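Local coordinates for DNA repair protein PprA (Deinococcus deserti, PDB 6MC8) that binds DNA and takes part in the repair of radiation-induced DNA damage and in genome segregation, probably working through dimers that assemble into filaments, at residues Q68-L73 against H89-I94; G175-W180 against V194-T199; E188-E193 against D275-M280; L204-W209 against A294-L299. The protein carries 2 engineered substitutions. All coordinates share one frame; numbering follows the deposited sequence.

Interaction 1 of 4, residues Q68-L73 against H89-I94; sequences QLTQEL and HSARLI
L69, T70 and L73 pack against H89, S90, A91 and L93, a helix-on-strand contact in which helix 62-80 lies against an outermost strand of a three-stranded antiparallel sheet. The two short axes come within 6.4 Å and run roughly antiparallel, at 144°. Strand 89-95 pairs with strand 100-107 through the backbones of S90 and R92. The alternate N-H groups are met by the helix instead. A91 N donates to T70 OG1 at 3.1 Å, and the bond is nearly straight at 165°. L93 N is hydrogen-bonded to the carboxylate of E66. T70 OG1 lies beside its own backbone N, anti to the carbonyl carbon (chi1 -61°), and is also hydrogen-bonded to E66 O on the preceding turn. The hydroxyl thus bridges helix backbone and strand backbone. The methyl of the same residue reaches the strand too, with T70 CG2 3.6 Å from H89 O. An alanine at T70 would lack both branches and would probably leave the A91 N-H without its acceptor and open a small gap over H89 O. Apolar contacts continue the seam beside this bond. L69 CB rests on A91 CB at 3.7 Å. Farther along, the L69 and L93 side chains cross at about a right angle, with L69 CD1 3.8 Å from L93 CD2. R74, directly after L73, hydrogen-bonds H89 O through NE. Near that end, the L73 branch that touches is CD2, which lies 4.0 Å from H89 CB and 3.5 Å from S90 O.

Interaction 2 of 4, residues G175-W180 against V194-T199; sequences GAAQTW and VHRPAT
W180 and H195 form an antiparallel hydrogen-bonded pair, with W180 CA 5.1 Å from H195 CA, where the beta hairpin of strands 179-186 and 189-195 ends. W180 N donates to H195 O and H195 N to W180 O, both at 2.7 Å. The CA of T179 adds a C-H...O contact to H195 O. Just before the pair, a type I' turn from A176 to T179 leads in from strand 168-176, and G175 and A176 form a classic beta bulge opposite T179. R196 follows H195 and reaches back to this turn. Its CG is anti to the backbone N. The chain then bends at chi3 (-65°), which sets NE facing the turn. R196 NE donates to A177 O at 2.8 Å. The bond is almost straight, at 174°, and A177 O lies in the guanidinium plane at its edge. The far nitrogens have partners on other elements: NH2 forms a salt bridge with D289 and NH1 a hydrogen bond with Q292. The arginine therefore ties the turn to helix 274-304. A leucine in its place would probably cost A177 O its straight bond from NE and leave D289 without this charged mate. The aliphatic part of R196 also packs, its CG 3.8 Å from Q178 CB, the two side chains crossing at about a right angle. T179 CG2 meets V194 CG1 at 3.6 Å. Beyond the arginine, P197 CD closes on Q178 O at 3.5 Å.

Interaction 3 of 4, residues E188-E193 against D275-M280; sequences ETLAVE and DRWKAM
M280 bends at chi3 (68°), which turns its CE back to the strand, 3.4 Å from L190 O. V192 holds CG1 between its backbone N and carbonyl carbon (chi1 57°), and this methyl meets M280 CB at 3.7 Å. W277 has CG anti to its backbone N (chi1 174°), and its five-membered ring reaches the strand. W277 NE1 is 3.8 Å from V192 CB, and the two side chains cross at about a right angle. The indole N-H itself is hydrogen-bonded to T183 OG1, which ties the indole to the neighbouring strand 179-186. L190 CD2 touches both helix residues, 4.0 Å from W277 CB and 4.1 Å from M280 SD. All four side chains are buried, and the contact between them is apolar. L190 and V192 are alternate residues and share one face of the strand. A191 points to the other face, where it touches W184 and R265. Helix 274-304 thus lies on one face of the four-stranded antiparallel sheet. M280 also touches V264 of strand 261-267, V192 touches T181 and T183 of strand 179-186, and L190 touches F168 of strand 168-176.

Interaction 4 of 4, residues L204-W209 against A294-L299; sequences LAKAAW and AATRRL. Engineered in segment 204-209: K206 (natural residue Asp).
L204 opens the contact on helix 200-213, meeting L299 of helix 274-304. Its CD2 does the touching, 3.7 Å from L299 CD2 and 4.1 Å from L299 CB. The two leucine side chains cross at about a right angle. L204 also touches L234, so a third helix, 218-237, borders the same apolar cluster. K206 is an engineered residue, an aspartate in the natural sequence. Its carbonyl lies near the T296 methyl, with K206 O 4.0 Å from T296 CG2. Its side chain runs past the same residue at the exposed margin, with K206 CE 4.4 Å from T296 OG1. The T296 hydroxyl is hydrogen-bonded to Q292 O of its own helix. OG1 lies beside the backbone N (chi1 -58°), which puts the CG2 methyl anti to that N. CG2 is the branch that reaches helix 200-213, and T296 also touches K210 there. A207 is where the backbones come nearest, with A207 CA 5.0 Å from T296 CA. Its CB faces the other helix and touches both L299 CB, at 3.6 Å, and T296 O, at 3.7 Å. A208 points away from helix 274-304 and packs on M233 and L237, so helix 200-213 is covered on that side by helix 218-237. The short axes approach to 8.4 Å and cross at -66°. This is a steep helix-helix crossing with an alanine at the close point and a leucine pair beside it, part of the helical region formed by helices 200-213, 218-237 and the C-terminal part of 274-304.

Overall arrangement
Interaction 1 comes first in the chain. It closes a short loop of 15 residues between helix 62-80 and strand 89-95, and is complete before the others open. Interaction 2 closes the hairpin of strands 179-186 and 189-195. Interaction 3 starts on the same second strand and spans 81 residues to helix 274-304, so it crosses interaction 2. Interaction 4 begins on the next helix, 200-213, and ends farther along helix 274-304, crossing interaction 3. This long helix therefore joins the four-stranded sheet to the helical region, with centres of interactions 3 and 4 about 30 Å apart. Interaction 1 lies across the chain's centre from interactions 2 and 4.

Interaction 1 of 4, residues Q68-L73 against H89-I94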
# COMPACT_ATOMS: atom_id res chain seq x y z
N GLN A 68 14.54 -13.81 20.75
CA GLN A 68 15.84 -13.17 20.63
C GLN A 68 16.64 -13.76 19.48
O GLN A 68 17.40 -13.05 18.81
CB GLN A 68 16.61 -13.28 21.94
CG GLN A 68 17.91 -12.51 21.99
CD GLN A 68 17.70 -11.02 21.95
OE1 GLN A 68 16.75 -10.50 22.52
NE2 GLN A 68 18.60 -10.31 21.29
N LEU A 69 16.44 -15.04 19.19
CA LEU A 69 17.13 -15.71 18.07
C LEU A 69 16.65 -15.11 16.75
O LEU A 69 17.45 -14.88 15.88
CB LEU A 69 16.86 -17.21 18.14
CG LEU A 69 17.68 -17.97 19.17
CD1 LEU A 69 17.28 -19.41 19.18
CD2 LEU A 69 19.13 -17.86 18.88
N THR A 70 15.37 -14.88 16.67
CA THR A 70 14.71 -14.26 15.51
C THR A 70 15.16 -12.82 15.38
O THR A 70 15.32 -12.39 14.29
CB THR A 70 13.20 -14.39 15.68
OG1 THR A 70 12.98 -15.79 15.71
CG2 THR A 70 12.41 -13.76 14.56
N GLN A 71 15.30 -12.11 16.48
CA GLN A 71 15.70 -10.70 16.44
C GLN A 71 17.12 -10.61 15.90
O GLN A 71 17.33 -9.78 15.06
CB GLN A 71 15.51 -10.04 17.80
CG GLN A 71 16.08 -8.64 17.88
CD GLN A 71 15.97 -7.97 19.23
OE1 GLN A 71 16.92 -7.85 19.97
NE2 GLN A 71 14.79 -7.50 19.56
N GLU A 72 17.99 -11.51 16.32
CA GLU A 72 19.39 -11.43 15.91
C GLU A 72 19.58 -11.95 14.50
O GLU A 72 20.48 -11.49 13.78
CB GLU A 72 20.25 -12.20 16.91
CG GLU A 72 20.29 -11.55 18.27
CD GLU A 72 21.10 -12.33 19.28
OE1 GLU A 72 21.53 -13.45 18.96
OE2 GLU A 72 21.32 -11.82 20.39
N LEU A 73 18.75 -12.91 14.07
CA LEU A 73 18.81 -13.41 12.70
C LEU A 73 18.35 -12.35 11.71
O LEU A 73 18.90 -12.24 10.61
CB LEU A 73 17.97 -14.67 12.57
CG LEU A 73 17.89 -15.37 11.22
CD1 LEU A 73 19.21 -15.98 10.81
CD2 LEU A 73 16.80 -16.41 11.24
N HIS A 89 12.16 -14.14 8.19
CA HIS A 89 13.17 -14.99 8.82
C HIS A 89 12.82 -15.21 10.28
O HIS A 89 12.40 -14.28 10.97
CB HIS A 89 14.55 -14.35 8.71
CG HIS A 89 15.02 -14.14 7.31
ND1 HIS A 89 15.47 -15.16 6.51
CD2 HIS A 89 15.12 -13.01 6.57
CE1 HIS A 89 15.82 -14.68 5.33
NE2 HIS A 89 15.62 -13.37 5.34
N SER A 90 13.04 -16.42 10.75
CA SER A 90 12.79 -16.80 12.16
C SER A 90 13.66 -17.98 12.58
O SER A 90 14.18 -18.66 11.75
CB SER A 90 11.38 -17.07 12.45
OG SER A 90 10.91 -18.10 11.66
N ALA A 91 13.82 -18.13 13.88
CA ALA A 91 14.59 -19.26 14.41
C ALA A 91 13.78 -19.94 15.50
O ALA A 91 12.91 -19.30 16.09
CB ALA A 91 15.91 -18.80 14.92
N ARG A 92 13.99 -21.24 15.62
CA ARG A 92 13.37 -22.02 16.68
C ARG A 92 14.39 -22.99 17.25
O ARG A 92 15.31 -23.42 16.56
CB ARG A 92 12.13 -22.79 16.19
CG ARG A 92 10.93 -21.90 15.93
CD ARG A 92 9.75 -22.66 15.37
NE ARG A 92 8.66 -21.76 15.05
CZ ARG A 92 7.54 -22.12 14.44
NH1 ARG A 92 7.36 -23.38 14.08
NH2 ARG A 92 6.60 -21.23 14.19
N LEU A 93 14.21 -23.32 18.53
CA LEU A 93 15.12 -24.23 19.21
C LEU A 93 14.75 -25.67 18.91
O LEU A 93 13.57 -26.01 18.76
CB LEU A 93 15.09 -24.00 20.71
CG LEU A 93 15.69 -22.71 21.26
CD1 LEU A 93 15.40 -22.60 22.73
CD2 LEU A 93 17.18 -22.69 21.01
N ILE A 94 15.79 -26.49 18.84
CA ILE A 94 15.64 -27.95 18.67
C ILE A 94 16.25 -28.55 19.93
O ILE A 94 17.40 -28.36 20.17
CB ILE A 94 16.24 -28.44 17.36
CG1 ILE A 94 15.59 -27.75 16.17
CG2 ILE A 94 16.09 -29.94 17.26
CD1 ILE A 94 16.27 -27.98 14.88

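Interaction 2 of 4, residues G175-W180 against V194-T199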
# COMPACT_ATOMS: atom_id res chain seq x y z
N GLY A 175 24.87 5.85 -4.28
CA GLY A 175 25.18 6.66 -3.10
C GLY A 175 26.64 7.06 -2.96
O GLY A 175 26.93 7.64 -1.96
N ALA A 176 27.47 6.74 -3.94
CA ALA A 176 28.94 6.93 -4.10
C ALA A 176 29.72 5.87 -3.34
O ALA A 176 29.11 5.01 -2.80
CB ALA A 176 29.43 8.32 -3.78
N ALA A 177 31.04 5.88 -3.42
CA ALA A 177 31.95 5.02 -2.63
C ALA A 177 31.59 3.53 -2.73
O ALA A 177 31.66 2.88 -1.72
CB ALA A 177 31.91 5.50 -1.21
N GLN A 178 31.23 3.08 -3.93
CA GLN A 178 30.74 1.72 -4.28
C GLN A 178 29.43 1.46 -3.52
O GLN A 178 29.05 0.35 -3.47
CB GLN A 178 31.75 0.62 -4.00
CG GLN A 178 32.97 0.67 -4.86
CD GLN A 178 33.98 -0.36 -4.43
OE1 GLN A 178 33.79 -1.08 -3.46
NE2 GLN A 178 35.07 -0.43 -5.14
N THR A 179 28.72 2.51 -3.14
CA THR A 179 27.54 2.38 -2.31
C THR A 179 26.27 2.60 -3.13
O THR A 179 26.18 3.55 -3.91
CB THR A 179 27.63 3.38 -1.14
OG1 THR A 179 28.54 2.88 -0.15
CG2 THR A 179 26.30 3.71 -0.53
N TRP A 180 25.31 1.70 -2.96
CA TRP A 180 24.00 1.80 -3.57
C TRP A 180 22.93 1.82 -2.49
O TRP A 180 23.08 1.18 -1.44
CB TRP A 180 23.79 0.64 -4.53
CG TRP A 180 24.57 0.80 -5.78
CD1 TRP A 180 25.88 0.51 -5.96
CD2 TRP A 180 24.07 1.22 -7.05
NE1 TRP A 180 26.25 0.78 -7.26
CE2 TRP A 180 25.15 1.21 -7.94
CE3 TRP A 180 22.81 1.63 -7.51
CZ2 TRP A 180 25.01 1.58 -9.27
CZ3 TRP A 180 22.68 1.99 -8.82
CH2 TRP A 180 23.77 1.97 -9.69
N VAL A 194 21.55 0.79 2.80
CA VAL A 194 22.79 1.26 2.19
C VAL A 194 23.67 0.04 1.96
O VAL A 194 23.98 -0.69 2.91
CB VAL A 194 23.48 2.31 3.08
CG1 VAL A 194 24.87 2.56 2.62
CG2 VAL A 194 22.70 3.60 3.05
N HIS A 195 24.08 -0.17 0.71
CA HIS A 195 24.69 -1.42 0.29
C HIS A 195 26.02 -1.16 -0.42
O HIS A 195 26.06 -0.43 -1.41
CB HIS A 195 23.76 -2.17 -0.64
CG HIS A 195 24.32 -3.45 -1.17
ND1 HIS A 195 24.40 -4.60 -0.41
CD2 HIS A 195 24.83 -3.77 -2.38
CE1 HIS A 195 24.93 -5.57 -1.13
NE2 HIS A 195 25.20 -5.09 -2.33
N ARG A 196 27.08 -1.79 0.07
CA ARG A 196 28.35 -1.88 -0.65
C ARG A 196 28.66 -3.36 -0.81
O ARG A 196 28.73 -4.08 0.21
CB ARG A 196 29.48 -1.16 0.07
CG ARG A 196 30.75 -1.10 -0.76
CD ARG A 196 31.91 -0.50 -0.02
NE ARG A 196 31.72 0.91 0.30
CZ ARG A 196 31.58 1.37 1.54
NH1 ARG A 196 31.62 0.54 2.56
NH2 ARG A 196 31.41 2.66 1.75
N PRO A 197 28.86 -3.85 -2.03
CA PRO A 197 28.97 -5.30 -2.26
C PRO A 197 30.23 -5.90 -1.65
O PRO A 197 31.33 -5.37 -1.79
CB PRO A 197 28.98 -5.41 -3.78
CG PRO A 197 28.34 -4.17 -4.25
CD PRO A 197 28.75 -3.11 -3.30
N ALA A 198 30.05 -7.03 -0.97
CA ALA A 198 31.14 -7.73 -0.32
C ALA A 198 30.81 -9.22 -0.26
O ALA A 198 29.73 -9.60 0.18
CB ALA A 198 31.40 -7.20 1.09
N THR A 199 31.74 -10.03 -0.73
CA THR A 199 31.70 -11.47 -0.57
C THR A 199 32.68 -11.84 0.55
O THR A 199 33.50 -11.01 0.95
CB THR A 199 32.08 -12.19 -1.87
OG1 THR A 199 33.43 -11.90 -2.24
CG2 THR A 199 31.15 -11.77 -2.99

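Interaction 3 of 4, residues E188-E193 against D275-M280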
# COMPACT_ATOMS: atom_id res chain seq x y z
N GLU A 188 3.65 1.43 8.70
CA GLU A 188 4.08 2.60 9.43
C GLU A 188 5.60 2.74 9.46
O GLU A 188 6.10 3.72 10.00
CB GLU A 188 3.54 2.56 10.86
CG GLU A 188 2.03 2.59 10.95
CD GLU A 188 1.44 3.90 10.47
OE1 GLU A 188 2.08 4.95 10.66
OE2 GLU A 188 0.33 3.86 9.89
N THR A 189 6.32 1.79 8.87
CA THR A 189 7.77 1.71 8.99
C THR A 189 8.43 2.26 7.74
O THR A 189 8.30 1.67 6.66
CB THR A 189 8.20 0.26 9.22
OG1 THR A 189 7.53 -0.27 10.37
CG2 THR A 189 9.70 0.18 9.44
N LEU A 190 9.14 3.37 7.88
CA LEU A 190 10.03 3.86 6.84
C LEU A 190 11.39 3.20 7.02
O LEU A 190 11.87 3.06 8.14
CB LEU A 190 10.18 5.38 6.89
CG LEU A 190 11.04 6.02 5.80
CD1 LEU A 190 10.40 5.87 4.44
CD2 LEU A 190 11.33 7.47 6.10
N ALA A 191 12.00 2.79 5.91
CA ALA A 191 13.26 2.08 5.98
C ALA A 191 14.17 2.49 4.82
O ALA A 191 13.69 2.87 3.75
CB ALA A 191 13.04 0.58 5.97
N VAL A 192 15.47 2.40 5.05
CA VAL A 192 16.47 2.73 4.04
C VAL A 192 17.62 1.73 4.16
O VAL A 192 18.03 1.37 5.27
CB VAL A 192 16.94 4.20 4.16
CG1 VAL A 192 17.50 4.51 5.53
CG2 VAL A 192 17.96 4.54 3.10
N GLU A 193 18.08 1.22 3.02
CA GLU A 193 19.19 0.29 2.95
C GLU A 193 20.35 0.98 2.26
O GLU A 193 20.15 1.68 1.28
CB GLU A 193 18.79 -0.98 2.19
CG GLU A 193 19.88 -2.03 2.11
CD GLU A 193 19.46 -3.25 1.33
OE1 GLU A 193 18.33 -3.27 0.81
OE2 GLU A 193 20.26 -4.19 1.23
N ASP A 275 13.76 14.97 6.99
CA ASP A 275 14.99 15.22 7.72
C ASP A 275 15.35 14.04 8.61
O ASP A 275 16.51 13.85 8.96
CB ASP A 275 14.88 16.51 8.53
CG ASP A 275 14.80 17.75 7.66
OD1 ASP A 275 15.31 17.71 6.52
OD2 ASP A 275 14.25 18.77 8.12
N ARG A 276 14.35 13.24 8.98
CA ARG A 276 14.61 11.98 9.66
C ARG A 276 15.24 10.97 8.70
O ARG A 276 16.22 10.31 9.05
CB ARG A 276 13.33 11.41 10.25
CG ARG A 276 13.53 10.09 10.95
CD ARG A 276 14.27 10.24 12.26
NE ARG A 276 14.52 8.95 12.87
CZ ARG A 276 15.66 8.28 12.76
NH1 ARG A 276 16.68 8.81 12.10
NH2 ARG A 276 15.80 7.10 13.35
N TRP A 277 14.67 10.85 7.49
CA TRP A 277 15.19 9.94 6.48
C TRP A 277 16.62 10.28 6.08
O TRP A 277 17.42 9.38 5.81
CB TRP A 277 14.30 9.97 5.23
CG TRP A 277 14.86 9.16 4.10
CD1 TRP A 277 14.82 7.81 3.96
CD2 TRP A 277 15.66 9.65 3.02
NE1 TRP A 277 15.50 7.44 2.83
CE2 TRP A 277 16.03 8.55 2.24
CE3 TRP A 277 16.09 10.93 2.64
CZ2 TRP A 277 16.79 8.68 1.09
CZ3 TRP A 277 16.84 11.05 1.51
CH2 TRP A 277 17.19 9.94 0.74
N LYS A 278 16.94 11.57 6.02
CA LYS A 278 18.31 11.98 5.73
C LYS A 278 19.25 11.56 6.85
O LYS A 278 20.40 11.18 6.60
CB LYS A 278 18.36 13.49 5.51
CG LYS A 278 18.32 13.90 4.05
CD LYS A 278 18.13 15.40 3.91
N ALA A 279 18.77 11.59 8.09
CA ALA A 279 19.56 11.10 9.20
C ALA A 279 19.59 9.58 9.24
O ALA A 279 20.50 8.99 9.82
CB ALA A 279 19.02 11.67 10.51
N MET A 280 18.60 8.94 8.61
CA MET A 280 18.56 7.48 8.58
C MET A 280 19.59 6.92 7.60
O MET A 280 20.30 5.96 7.93
CB MET A 280 17.15 7.01 8.19
CG MET A 280 16.11 7.12 9.28
SD MET A 280 14.43 6.97 8.67
CE MET A 280 14.40 5.26 8.17

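Interaction 4 of 4, residues L204-W209 against A294-L299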
# COMPACT_ATOMS: atom_id res chain seq x y z
N LEU A 204 37.98 -11.37 3.01
CA LEU A 204 39.23 -11.99 3.43
C LEU A 204 40.41 -11.46 2.64
O LEU A 204 41.54 -11.44 3.14
CB LEU A 204 39.13 -13.51 3.31
CG LEU A 204 38.30 -14.20 4.40
CD1 LEU A 204 38.04 -15.65 4.06
CD2 LEU A 204 39.03 -14.10 5.72
N ALA A 205 40.17 -11.01 1.40
CA ALA A 205 41.25 -10.46 0.59
C ALA A 205 41.69 -9.09 1.10
O ALA A 205 42.87 -8.75 1.04
CB ALA A 205 40.83 -10.37 -0.87
N LYS A 206 40.75 -8.30 1.62
CA LYS A 206 41.11 -7.02 2.22
C LYS A 206 41.83 -7.22 3.54
O LYS A 206 42.73 -6.44 3.89
CB LYS A 206 39.87 -6.16 2.41
CG LYS A 206 39.26 -5.65 1.12
CD LYS A 206 37.98 -4.89 1.39
CE LYS A 206 38.27 -3.57 2.08
NZ LYS A 206 37.05 -2.75 2.29
N ALA A 207 41.46 -8.26 4.29
CA ALA A 207 42.16 -8.58 5.52
C ALA A 207 43.54 -9.16 5.24
O ALA A 207 44.47 -8.96 6.03
CB ALA A 207 41.34 -9.56 6.35
N ALA A 208 43.68 -9.90 4.14
CA ALA A 208 44.98 -10.43 3.77
C ALA A 208 45.93 -9.33 3.34
O ALA A 208 47.13 -9.40 3.62
CB ALA A 208 44.83 -11.48 2.67
N TRP A 209 45.41 -8.30 2.67
CA TRP A 209 46.23 -7.15 2.30
C TRP A 209 46.69 -6.38 3.53
O TRP A 209 47.79 -5.82 3.54
CB TRP A 209 45.46 -6.24 1.34
CG TRP A 209 46.14 -4.92 1.05
CD1 TRP A 209 45.78 -3.70 1.53
CD2 TRP A 209 47.28 -4.69 0.21
NE1 TRP A 209 46.62 -2.72 1.06
CE2 TRP A 209 47.55 -3.31 0.24
CE3 TRP A 209 48.11 -5.51 -0.55
CZ2 TRP A 209 48.61 -2.74 -0.47
CZ3 TRP A 209 49.16 -4.95 -1.25
CH2 TRP A 209 49.40 -3.58 -1.21
N ALA A 294 35.41 -2.93 10.79
CA ALA A 294 35.58 -3.83 11.92
C ALA A 294 35.69 -5.27 11.44
O ALA A 294 36.29 -6.11 12.12
CB ALA A 294 34.43 -3.68 12.90
N ALA A 295 35.10 -5.58 10.29
CA ALA A 295 35.27 -6.89 9.68
C ALA A 295 36.70 -7.11 9.23
O ALA A 295 37.24 -8.20 9.40
CB ALA A 295 34.33 -7.05 8.49
N THR A 296 37.33 -6.06 8.68
CA THR A 296 38.69 -6.17 8.18
C THR A 296 39.68 -6.44 9.31
O THR A 296 40.63 -7.21 9.14
CB THR A 296 39.05 -4.89 7.42
OG1 THR A 296 38.11 -4.71 6.35
CG2 THR A 296 40.43 -4.97 6.82
N ARG A 297 39.42 -5.89 10.50
CA ARG A 297 40.32 -6.14 11.62
C ARG A 297 40.10 -7.52 12.23
O ARG A 297 41.07 -8.19 12.62
CB ARG A 297 40.15 -5.07 12.70
CG ARG A 297 40.81 -3.76 12.38
CD ARG A 297 40.75 -2.85 13.59
NE ARG A 297 39.38 -2.46 13.89
CZ ARG A 297 38.79 -1.40 13.36
NH1 ARG A 297 39.44 -0.63 12.51
NH2 ARG A 297 37.53 -1.11 13.69
N ARG A 298 38.85 -7.96 12.32
CA ARG A 298 38.59 -9.23 12.99
C ARG A 298 38.98 -10.40 12.11
O ARG A 298 39.33 -11.47 12.62
CB ARG A 298 37.12 -9.31 13.43
CG ARG A 298 36.09 -9.48 12.33
CD ARG A 298 34.68 -9.32 12.87
NE ARG A 298 34.33 -10.35 13.83
CZ ARG A 298 33.79 -11.51 13.51
NH1 ARG A 298 33.53 -11.80 12.24
NH2 ARG A 298 33.49 -12.39 14.46
N LEU A 299 38.95 -10.22 10.79
CA LEU A 299 39.41 -11.27 9.89
C LEU A 299 40.93 -11.31 9.82
O LEU A 299 41.51 -12.38 9.68
CB LEU A 299 38.81 -11.05 8.51
CG LEU A 299 37.31 -11.25 8.35
CD1 LEU A 299 36.87 -10.77 6.99
CD2 LEU A 299 37.00 -12.68 8.52